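B-agarase (PDB 4BQ2) hydrolyses the beta-linkages of agarose as an exo-acting beta-agarase of glycoside hydrolase family 50. Local coordinates at residues T84-D89 with I169-Q174; R100-P105 with Q151-W156; M44-H49 with H178-I183. All blocks are in the same frame, centred on the assembly; numbering follows the deposited sequence. Where two conformers were deposited one is given.

Contact 1 of 3, residues T84-D89 with I169-Q174; sequences TQFYLD and ISLSVQ
F86 and L171 meet at the apolar centre of an antiparallel strand pair in the CBM-like beta-domain of the agarase. CB of L171 sits over the middle of the F86 ring, 3.9 Å from its centroid, a CH-pi contact made face-on. L171 CD2 reaches on to L88 CD1 at 3.9 Å, and L88 CD1 in turn touches CG2 of I169, forming a row of branched side chains on the face that F74 of the neighbouring strand 70-79 also packs against. At the far end T84 CG2 and V173 CG2 press together at 3.4 Å, tighter than usual for two methyl groups.

The backbones that carry these side chains run at 143° to each other. Y87 and S172 form one hydrogen-bonded pair and D89 and S170 the next, with the non-hydrogen-bonded pair L88 and L171 between them. The bond from Y87 N to S172 O is nearly straight, with 174° at the hydrogen, and the same carbonyl oxygen lies at the edges of both the F86 and Y87 rings.

On the other face, polar groups of S170, S172, Q174 and D89 gather round the Y87 ring. The Q174 amide stacks on that ring with the two planes 18° apart. With CG beside the backbone N and the chain extended beyond it, Q174 runs across the ring, and its NE2 donates to S172 OG in the amide plane, which fixes the rotation of the amide. D89 OD1 bonds to T99 on the adjoining strand. One water lies among Y87 O, D89 OD2 and the hydroxyls of S170 and S172, at 2.8 Å from S172 OG.

Contact 2 of 3, residues R100-P105 with Q151-W156; sequences RSIDIP and QFVWMW
S101 and V153 form the hydrogen-bonded pair at which strand 100-104 meets strand 153-155, an antiparallel pairing within the CBM-like beta-domain. The short strand axes stand at 132°, well away from exact antiparallel, and pass 4.8 Å apart. S101 N donates to V153 O, while the return bond from V153 N reaches S101 O from above its carbonyl plane. R100 and W154 make the neighbouring non-hydrogen-bonded pair, and beyond it M155 and W156 both face T99, a classic beta bulge at the corner where the chain turns.

Among the side chains, R100 reaches across with a chain extended from CG to NE, bringing NH1 to F152 O at 3.0 Å; the oxygen lies close to the guanidinium plane, although the donor is tilted 29° from the carbonyl plane. W154 CE3 lies over one face of the guanidinium, so the indole meets the arginine edge to face rather than stacked, with the two planes 70° apart.

In one of the two conformers of I102, CG2 lies over a face of the F152 ring, a CH-pi contact 4.0 Å from the centroid, while CD1 turns to the side chain of V153. The F152 ring also touches L88 of the next strand. M155 CG rests against S101 CB, whose hydroxyl is engaged with F86 O. Back toward the main chain from its guanidinium, R100 packs CB on F152 CB at 3.6 Å.

Contact 3 of 3, residues M44-H49 with H178-I183; sequences MQSKQH and HDKTVI
S46 and D179 gather the polar contacts between the turn that follows strand 36-44 and the start of strand 180-191, in the CBM-like region with its antiparallel strands. Hydrogen bonds dominate. The S46 hydroxyl donates to H178 O at 2.7 Å, in the carbonyl plane and on a lone pair, and the same OG accepts a weak bond from K180 N. Its placement between the backbone N and the carbonyl carbon (chi1 48°) lets one hydroxyl address two backbone groups of the facing segment. D179 OD1 works in the other direction, accepting K47 N at 3.0 Å on its anti side, 21° out of the carboxylate plane. One side chain from each segment thus bonds to the other's backbone. The direct backbone link is M44 N to K180 O at 2.9 Å, nearly in line with the carbonyl; just after it the chain bends at Q45, the centre of an inverse gamma turn.

The bend at chi3 of M44 also brings its CE methyl up to the carbonyl oxygen K180 O at 3.4 Å, a CH-to-carbonyl approach. Apolar contact is slight: M44 CE lies loosely against V182 CG2 at 4.3 Å, on the side where F86 of strand 84-92 also packs.

Other side-chain ends lead away from the facing segment to partners elsewhere in the chain. K180 makes a salt bridge with E631 and H178 bonds through NE2 to D682, ties to much later parts of the chain, while the H178 ring stacks on H82.

Two waters fill in the polar pattern. One donates to both M44 O and K180 O and also bonds T181 OG1. The other accepts from Q48 N and donates to D179 OD1 at 2.6 Å.

In the fold
From the N terminus the chain first enters contact 3 at residues 44-49, then passes through 84-89 of contact 1 and 100-105 of contact 2. It returns in reverse order: 151-156 closes contact 2, 169-174 closes contact 1 and 178-183 closes contact 3. The three loops are therefore nested, without crossing, inside the CBM-like domain. Contact 3, the outermost, joins the turn after strand 36-44 to the start of strand 180-191. Contact 1 is the middle loop. Strands 84-92 and 97-104 are neighbours, so T84 O reaches I104 N of contact 2; towards contact 3, V173 meets M44. Contacts 2 and 3 do not touch, their nearest atoms lying about 5 Å apart.

Contact 1 of 3, residues T84-D89 with I169-Q174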
loop_
_atom_site.group_PDB
_atom_site.type_symbol
_atom_site.label_atom_id
_atom_site.label_comp_id
_atom_site.label_asym_id
_atom_site.label_seq_id
_atom_site.Cartn_x
_atom_site.Cartn_y
_atom_site.Cartn_z
ATOM N N THR A 84 -1.937 -12.939 -15.441
ATOM C CA THR A 84 -3.155 -12.790 -14.669
ATOM C C THR A 84 -2.828 -12.843 -13.192
ATOM O O THR A 84 -2.186 -13.785 -12.739
ATOM C CB THR A 84 -4.131 -13.983 -14.978
ATOM O OG1 THR A 84 -4.360 -14.059 -16.378
ATOM C CG2 THR A 84 -5.453 -13.818 -14.241
ATOM N N GLN A 85 -3.269 -11.845 -12.431
ATOM C CA GLN A 85 -3.160 -11.900 -10.980
ATOM C C GLN A 85 -4.517 -12.399 -10.460
ATOM O O GLN A 85 -5.546 -11.710 -10.602
ATOM C CB GLN A 85 -2.796 -10.537 -10.364
ATOM C CG GLN A 85 -2.857 -10.576 -8.835
ATOM C CD GLN A 85 -2.515 -9.268 -8.173
ATOM O OE1 GLN A 85 -2.285 -8.252 -8.851
ATOM N NE2 GLN A 85 -2.550 -9.252 -6.836
ATOM N N PHE A 86 -4.524 -13.612 -9.905
ATOM C CA PHE A 86 -5.702 -14.167 -9.285
ATOM C C PHE A 86 -5.742 -13.823 -7.801
ATOM O O PHE A 86 -4.706 -13.932 -7.086
ATOM C CB PHE A 86 -5.693 -15.712 -9.410
ATOM C CG PHE A 86 -6.593 -16.240 -10.470
ATOM C CD1 PHE A 86 -7.767 -15.538 -10.840
ATOM C CD2 PHE A 86 -6.322 -17.462 -11.078
ATOM C CE1 PHE A 86 -8.635 -16.060 -11.798
ATOM C CE2 PHE A 86 -7.172 -17.983 -12.037
ATOM C CZ PHE A 86 -8.323 -17.272 -12.414
ATOM N N TYR A 87 -6.934 -13.440 -7.341
ATOM C CA TYR A 87 -7.237 -13.362 -5.930
ATOM C C TYR A 87 -7.965 -14.631 -5.566
ATOM O O TYR A 87 -8.959 -14.962 -6.211
ATOM C CB TYR A 87 -8.112 -12.145 -5.646
ATOM C CG TYR A 87 -7.351 -10.837 -5.794
ATOM C CD1 TYR A 87 -7.276 -10.202 -7.021
ATOM C CD2 TYR A 87 -6.704 -10.265 -4.707
ATOM C CE1 TYR A 87 -6.572 -8.993 -7.179
ATOM C CE2 TYR A 87 -5.996 -9.066 -4.838
ATOM C CZ TYR A 87 -5.936 -8.444 -6.077
ATOM O OH TYR A 87 -5.244 -7.251 -6.188
ATOM N N LEU A 88 -7.438 -15.373 -4.583
ATOM C CA LEU A 88 -8.087 -16.568 -4.106
ATOM C C LEU A 88 -8.707 -16.206 -2.753
ATOM O O LEU A 88 -7.978 -15.848 -1.829
ATOM C CB LEU A 88 -7.068 -17.718 -3.970
ATOM C CG LEU A 88 -7.598 -18.894 -3.140
ATOM C CD1 LEU A 88 -8.627 -19.682 -3.951
ATOM C CD2 LEU A 88 -6.445 -19.798 -2.637
ATOM N N ASP A 89 -10.038 -16.255 -2.680
ATOM C CA ASP A 89 -10.761 -16.005 -1.440
ATOM C C ASP A 89 -11.470 -17.291 -1.088
ATOM O O ASP A 89 -12.179 -17.855 -1.911
ATOM C CB ASP A 89 -11.806 -14.908 -1.647
ATOM C CG ASP A 89 -11.173 -13.529 -1.853
ATOM O OD1 ASP A 89 -10.832 -12.898 -0.839
ATOM O OD2 ASP A 89 -11.016 -13.099 -3.028
ATOM N N ILE A 169 -15.198 -21.088 -2.704
ATOM C CA ILE A 169 -13.832 -20.906 -3.174
ATOM C C ILE A 169 -13.897 -20.035 -4.416
ATOM O O ILE A 169 -14.471 -20.411 -5.443
ATOM C CB ILE A 169 -13.129 -22.242 -3.495
ATOM C CG1 ILE A 169 -12.995 -23.074 -2.220
ATOM C CG2 ILE A 169 -11.759 -21.992 -4.133
ATOM C CD1 ILE A 169 -12.531 -24.490 -2.479
ATOM N N SER A 170 -13.278 -18.869 -4.325
ATOM C CA SER A 170 -13.382 -17.894 -5.386
ATOM C C SER A 170 -12.012 -17.610 -5.996
ATOM O O SER A 170 -11.053 -17.453 -5.256
ATOM C CB SER A 170 -13.950 -16.606 -4.770
ATOM O OG SER A 170 -13.829 -15.573 -5.687
ATOM N N LEU A 171 -11.931 -17.605 -7.328
ATOM C CA LEU A 171 -10.775 -17.089 -8.060
ATOM C C LEU A 171 -11.224 -15.904 -8.905
ATOM O O LEU A 171 -12.065 -16.049 -9.776
ATOM C CB LEU A 171 -10.138 -18.165 -8.951
ATOM C CG LEU A 171 -9.270 -19.222 -8.242
ATOM C CD1 LEU A 171 -8.908 -20.342 -9.206
ATOM C CD2 LEU A 171 -8.001 -18.643 -7.633
ATOM N N SER A 172 -10.658 -14.726 -8.654
ATOM C CA SER A 172 -11.119 -13.532 -9.341
ATOM C C SER A 172 -9.996 -12.686 -9.918
ATOM O O SER A 172 -8.884 -12.663 -9.390
ATOM C CB SER A 172 -11.993 -12.647 -8.446
ATOM O OG SER A 172 -11.348 -12.284 -7.208
ATOM N N VAL A 173 -10.354 -11.954 -10.968
ATOM C CA VAL A 173 -9.523 -10.934 -11.576
ATOM C C VAL A 173 -10.215 -9.578 -11.394
ATOM O O VAL A 173 -11.374 -9.420 -11.807
ATOM C CB VAL A 173 -9.314 -11.272 -13.053
ATOM C CG1 VAL A 173 -8.846 -10.066 -13.853
ATOM C CG2 VAL A 173 -8.341 -12.441 -13.209
ATOM N N GLN A 174 -9.503 -8.603 -10.813
ATOM C CA GLN A 174 -10.100 -7.344 -10.327
ATOM C C GLN A 174 -9.455 -6.111 -10.961
ATOM O O GLN A 174 -8.222 -6.032 -11.044
ATOM C CB GLN A 174 -9.962 -7.284 -8.802
ATOM C CG GLN A 174 -10.675 -8.443 -8.123
ATOM C CD GLN A 174 -10.524 -8.496 -6.612
ATOM O OE1 GLN A 174 -10.181 -7.508 -5.937
ATOM N NE2 GLN A 174 -10.780 -9.671 -6.070
HETATM O O HOH W 1 -6.618 -9.252 -10.730
HETATM O O HOH W 2 -11.499 -14.224 -5.229
#

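Contact 2 of 3, residues R100-P105 with Q151-W156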
loop_
_atom_site.group_PDB
_atom_site.type_symbol
_atom_site.label_atom_id
_atom_site.label_comp_id
_atom_site.label_asym_id
_atom_site.label_seq_id
_atom_site.Cartn_x
_atom_site.Cartn_y
_atom_site.Cartn_z
ATOM N N ARG A 100 -5.563 -14.897 -0.591
ATOM C CA ARG A 100 -4.185 -15.021 -1.067
ATOM C C ARG A 100 -4.222 -14.619 -2.514
ATOM O O ARG A 100 -5.279 -14.554 -3.111
ATOM C CB ARG A 100 -3.656 -16.460 -0.919
ATOM C CG ARG A 100 -3.462 -16.931 0.515
ATOM C CD ARG A 100 -2.559 -18.184 0.573
ATOM N NE ARG A 100 -2.344 -18.600 1.961
ATOM C CZ ARG A 100 -1.164 -18.681 2.582
ATOM N NH1 ARG A 100 -0.023 -18.413 1.945
ATOM N NH2 ARG A 100 -1.133 -19.065 3.868
ATOM N N SER A 101 -3.063 -14.347 -3.087
ATOM C CA SER A 101 -3.018 -13.933 -4.469
ATOM C C SER A 101 -1.655 -14.261 -5.044
ATOM O O SER A 101 -0.648 -14.398 -4.281
ATOM C CB SER A 101 -3.293 -12.406 -4.580
ATOM O OG SER A 101 -3.269 -12.014 -5.949
ATOM N N ILE A 102 -1.599 -14.380 -6.372
ATOM C CA ILE A 102 -0.329 -14.637 -7.065
ATOM C C ILE A 102 -0.474 -14.286 -8.542
ATOM O O ILE A 102 -1.599 -14.167 -9.053
ATOM C CB ILE A 102 0.127 -16.119 -6.865
ATOM C CG1 ILE A 102 1.587 -16.307 -7.261
ATOM C CG2 ILE A 102 -0.785 -17.084 -7.620
ATOM C CD1 ILE A 102 2.522 -15.476 -6.417
ATOM N N ASP A 103 0.652 -14.100 -9.229
ATOM C CA ASP A 103 0.671 -13.915 -10.681
ATOM C C ASP A 103 0.604 -15.275 -11.356
ATOM O O ASP A 103 1.208 -16.228 -10.858
ATOM C CB ASP A 103 2.007 -13.284 -11.122
ATOM C CG ASP A 103 3.204 -14.131 -10.743
ATOM O OD1 ASP A 103 3.503 -14.212 -9.523
ATOM O OD2 ASP A 103 3.834 -14.723 -11.674
ATOM N N ILE A 104 -0.131 -15.344 -12.467
ATOM C CA ILE A 104 -0.209 -16.529 -13.313
ATOM C C ILE A 104 0.379 -16.167 -14.665
ATOM O O ILE A 104 -0.254 -15.455 -15.470
ATOM C CB ILE A 104 -1.652 -17.052 -13.504
ATOM C CG1 ILE A 104 -2.427 -17.086 -12.171
ATOM C CG2 ILE A 104 -1.604 -18.384 -14.237
ATOM C CD1 ILE A 104 -1.851 -17.997 -11.062
ATOM N N PRO A 105 1.618 -16.620 -14.920
ATOM C CA PRO A 105 2.269 -16.308 -16.192
ATOM C C PRO A 105 1.664 -17.071 -17.359
ATOM O O PRO A 105 1.035 -18.107 -17.156
ATOM C CB PRO A 105 3.742 -16.762 -15.976
ATOM C CG PRO A 105 3.908 -16.830 -14.494
ATOM C CD PRO A 105 2.552 -17.242 -13.961
ATOM N N GLN A 151 3.614 -21.200 -4.068
ATOM C CA GLN A 151 2.734 -20.927 -2.928
ATOM C C GLN A 151 1.959 -19.630 -3.176
ATOM O O GLN A 151 2.576 -18.592 -3.443
ATOM C CB GLN A 151 3.539 -20.838 -1.610
ATOM C CG GLN A 151 2.589 -20.649 -0.442
ATOM C CD GLN A 151 3.186 -20.762 0.941
ATOM O OE1 GLN A 151 4.352 -20.417 1.192
ATOM N NE2 GLN A 151 2.352 -21.166 1.875
ATOM N N PHE A 152 0.621 -19.677 -3.125
ATOM C CA PHE A 152 -0.183 -18.440 -3.175
ATOM C C PHE A 152 0.330 -17.549 -2.048
ATOM O O PHE A 152 0.627 -18.032 -0.924
ATOM C CB PHE A 152 -1.669 -18.710 -2.931
ATOM C CG PHE A 152 -2.512 -18.889 -4.182
ATOM C CD1 PHE A 152 -3.137 -17.794 -4.783
ATOM C CD2 PHE A 152 -2.766 -20.167 -4.702
ATOM C CE1 PHE A 152 -3.957 -17.949 -5.911
ATOM C CE2 PHE A 152 -3.570 -20.333 -5.826
ATOM C CZ PHE A 152 -4.180 -19.228 -6.432
ATOM N N VAL A 153 0.424 -16.252 -2.318
ATOM C CA VAL A 153 1.053 -15.358 -1.356
ATOM C C VAL A 153 0.019 -14.866 -0.374
ATOM O O VAL A 153 -1.090 -14.512 -0.776
ATOM C CB VAL A 153 1.650 -14.142 -2.084
ATOM C CG1 VAL A 153 2.283 -13.138 -1.140
ATOM C CG2 VAL A 153 2.659 -14.614 -3.124
ATOM N N TRP A 154 0.393 -14.735 0.895
ATOM C CA TRP A 154 -0.548 -14.235 1.880
ATOM C C TRP A 154 -0.830 -12.750 1.647
ATOM O O TRP A 154 0.107 -11.967 1.461
ATOM C CB TRP A 154 0.008 -14.411 3.297
ATOM C CG TRP A 154 -0.961 -13.934 4.325
ATOM C CD1 TRP A 154 -0.857 -12.813 5.101
ATOM C CD2 TRP A 154 -2.192 -14.562 4.682
ATOM N NE1 TRP A 154 -1.969 -12.686 5.908
ATOM C CE2 TRP A 154 -2.801 -13.756 5.670
ATOM C CE3 TRP A 154 -2.848 -15.739 4.257
ATOM C CZ2 TRP A 154 -4.025 -14.099 6.275
ATOM C CZ3 TRP A 154 -4.088 -16.078 4.856
ATOM C CH2 TRP A 154 -4.659 -15.253 5.850
ATOM N N MET A 155 -2.115 -12.381 1.697
ATOM C CA MET A 155 -2.564 -11.000 1.561
ATOM C C MET A 155 -3.195 -10.503 2.864
ATOM O O MET A 155 -2.667 -9.574 3.528
ATOM C CB MET A 155 -3.527 -10.858 0.359
ATOM C CG MET A 155 -2.901 -11.288 -0.968
ATOM S SD MET A 155 -1.536 -10.225 -1.509
ATOM C CE MET A 155 -2.481 -8.922 -2.306
ATOM N N TRP A 156 -4.315 -11.105 3.254
ATOM C CA TRP A 156 -4.996 -10.702 4.502
ATOM C C TRP A 156 -6.108 -11.682 4.814
ATOM O O TRP A 156 -6.475 -12.508 3.965
ATOM C CB TRP A 156 -5.625 -9.295 4.361
ATOM C CG TRP A 156 -6.299 -9.092 3.035
ATOM C CD1 TRP A 156 -7.510 -9.578 2.631
ATOM C CD2 TRP A 156 -5.770 -8.362 1.926
ATOM N NE1 TRP A 156 -7.773 -9.192 1.333
ATOM C CE2 TRP A 156 -6.711 -8.453 0.876
ATOM C CE3 TRP A 156 -4.583 -7.638 1.718
ATOM C CZ2 TRP A 156 -6.504 -7.842 -0.370
ATOM C CZ3 TRP A 156 -4.366 -7.045 0.461
ATOM C CH2 TRP A 156 -5.331 -7.145 -0.557
#

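Contact 3 of 3, residues M44-H49 with H178-I183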
loop_
_atom_site.group_PDB
_atom_site.type_symbol
_atom_site.label_atom_id
_atom_site.label_comp_id
_atom_site.label_asym_id
_atom_site.label_seq_id
_atom_site.Cartn_x
_atom_site.Cartn_y
_atom_site.Cartn_z
ATOM N N MET A 44 -12.246 -14.308 -19.009
ATOM C CA MET A 44 -12.831 -13.216 -18.215
ATOM C C MET A 44 -12.929 -11.964 -19.057
ATOM O O MET A 44 -11.995 -11.593 -19.773
ATOM C CB MET A 44 -11.999 -12.958 -16.926
ATOM C CG MET A 44 -12.112 -14.101 -15.894
ATOM S SD MET A 44 -10.718 -14.251 -14.750
ATOM C CE MET A 44 -9.521 -14.997 -15.835
ATOM N N GLN A 45 -14.087 -11.325 -18.986
ATOM C CA GLN A 45 -14.326 -10.062 -19.638
ATOM C C GLN A 45 -13.880 -8.955 -18.667
ATOM O O GLN A 45 -14.678 -8.108 -18.225
ATOM C CB GLN A 45 -15.808 -9.969 -20.035
ATOM C CG GLN A 45 -16.182 -10.883 -21.220
ATOM C CD GLN A 45 -16.311 -12.365 -20.862
ATOM O OE1 GLN A 45 -17.175 -12.773 -20.057
ATOM N NE2 GLN A 45 -15.464 -13.178 -21.460
ATOM N N SER A 46 -12.584 -8.974 -18.334
ATOM C CA SER A 46 -12.040 -8.114 -17.292
ATOM C C SER A 46 -11.587 -6.774 -17.865
ATOM O O SER A 46 -11.206 -5.889 -17.113
ATOM C CB SER A 46 -10.885 -8.849 -16.555
ATOM O OG SER A 46 -9.980 -9.429 -17.496
ATOM N N LYS A 47 -11.590 -6.603 -19.181
ATOM C CA LYS A 47 -11.453 -5.226 -19.675
ATOM C C LYS A 47 -12.732 -4.428 -19.348
ATOM O O LYS A 47 -12.638 -3.314 -18.808
ATOM C CB LYS A 47 -11.105 -5.144 -21.166
ATOM C CG LYS A 47 -10.888 -3.696 -21.635
ATOM C CD LYS A 47 -10.426 -3.630 -23.080
ATOM C CE LYS A 47 -10.224 -2.172 -23.494
ATOM N NZ LYS A 47 -9.044 -2.092 -24.399
ATOM N N GLN A 48 -13.908 -4.996 -19.638
ATOM C CA GLN A 48 -15.180 -4.242 -19.473
ATOM C C GLN A 48 -15.675 -4.214 -18.025
ATOM O O GLN A 48 -16.343 -3.271 -17.620
ATOM C CB GLN A 48 -16.312 -4.781 -20.375
ATOM C CG GLN A 48 -16.152 -4.484 -21.868
ATOM C CD GLN A 48 -15.967 -2.993 -22.164
ATOM O OE1 GLN A 48 -16.750 -2.138 -21.699
ATOM N NE2 GLN A 48 -14.910 -2.669 -22.923
ATOM N N HIS A 49 -15.338 -5.251 -17.255
ATOM C CA HIS A 49 -15.934 -5.501 -15.946
ATOM C C HIS A 49 -14.845 -5.587 -14.867
ATOM O O HIS A 49 -13.806 -6.238 -15.051
ATOM C CB HIS A 49 -16.749 -6.797 -15.973
ATOM C CG HIS A 49 -17.922 -6.745 -16.912
ATOM N ND1 HIS A 49 -17.885 -7.258 -18.190
ATOM C CD2 HIS A 49 -19.170 -6.245 -16.746
ATOM C CE1 HIS A 49 -19.060 -7.078 -18.778
ATOM N NE2 HIS A 49 -19.859 -6.469 -17.920
ATOM N N HIS A 178 -7.208 -5.331 -19.227
ATOM C CA HIS A 178 -7.286 -6.253 -20.361
ATOM C C HIS A 178 -8.132 -7.449 -19.964
ATOM O O HIS A 178 -8.165 -7.827 -18.783
ATOM C CB HIS A 178 -5.899 -6.808 -20.702
ATOM C CG HIS A 178 -4.854 -5.768 -20.936
ATOM N ND1 HIS A 178 -4.872 -4.926 -22.022
ATOM C CD2 HIS A 178 -3.719 -5.482 -20.256
ATOM C CE1 HIS A 178 -3.803 -4.148 -21.994
ATOM N NE2 HIS A 178 -3.091 -4.461 -20.928
ATOM N N ASP A 179 -8.751 -8.085 -20.948
ATOM C CA ASP A 179 -9.336 -9.410 -20.761
ATOM C C ASP A 179 -8.210 -10.377 -20.417
ATOM O O ASP A 179 -7.165 -10.327 -21.044
ATOM C CB ASP A 179 -9.995 -9.890 -22.067
ATOM C CG ASP A 179 -11.292 -9.139 -22.374
ATOM O OD1 ASP A 179 -11.841 -8.492 -21.456
ATOM O OD2 ASP A 179 -11.766 -9.237 -23.520
ATOM N N LYS A 180 -8.441 -11.211 -19.410
ATOM C CA LYS A 180 -7.515 -12.236 -18.945
ATOM C C LYS A 180 -8.157 -13.626 -19.221
ATOM O O LYS A 180 -9.360 -13.813 -19.071
ATOM C CB LYS A 180 -7.237 -12.101 -17.426
ATOM C CG LYS A 180 -6.640 -10.757 -16.973
ATOM C CD LYS A 180 -5.421 -10.381 -17.809
ATOM C CE LYS A 180 -4.786 -9.018 -17.432
ATOM N NZ LYS A 180 -4.293 -9.026 -16.010
ATOM N N THR A 181 -7.352 -14.597 -19.615
ATOM C CA THR A 181 -7.861 -15.971 -19.854
ATOM C C THR A 181 -6.885 -16.971 -19.214
ATOM O O THR A 181 -5.668 -16.853 -19.412
ATOM C CB THR A 181 -7.976 -16.268 -21.366
ATOM O OG1 THR A 181 -8.824 -15.288 -21.981
ATOM C CG2 THR A 181 -8.556 -17.709 -21.638
ATOM N N VAL A 182 -7.418 -17.924 -18.451
ATOM C CA VAL A 182 -6.594 -18.939 -17.833
ATOM C C VAL A 182 -7.142 -20.324 -18.167
ATOM O O VAL A 182 -8.300 -20.454 -18.591
ATOM C CB VAL A 182 -6.539 -18.778 -16.295
ATOM C CG1 VAL A 182 -5.891 -17.440 -15.920
ATOM C CG2 VAL A 182 -7.937 -18.941 -15.673
ATOM N N ILE A 183 -6.292 -21.345 -17.968
ATOM C CA ILE A 183 -6.754 -22.727 -17.914
ATOM C C ILE A 183 -6.467 -23.188 -16.500
ATOM O O ILE A 183 -5.368 -22.975 -15.987
ATOM C CB ILE A 183 -5.997 -23.677 -18.877
ATOM C CG1 ILE A 183 -5.905 -23.103 -20.281
ATOM C CG2 ILE A 183 -6.655 -25.054 -18.922
ATOM C CD1 ILE A 183 -7.244 -22.812 -20.909
HETATM O O HOH W 3 -10.796 -13.274 -21.630
HETATM O O HOH W 4 -14.079 -7.150 -21.660
#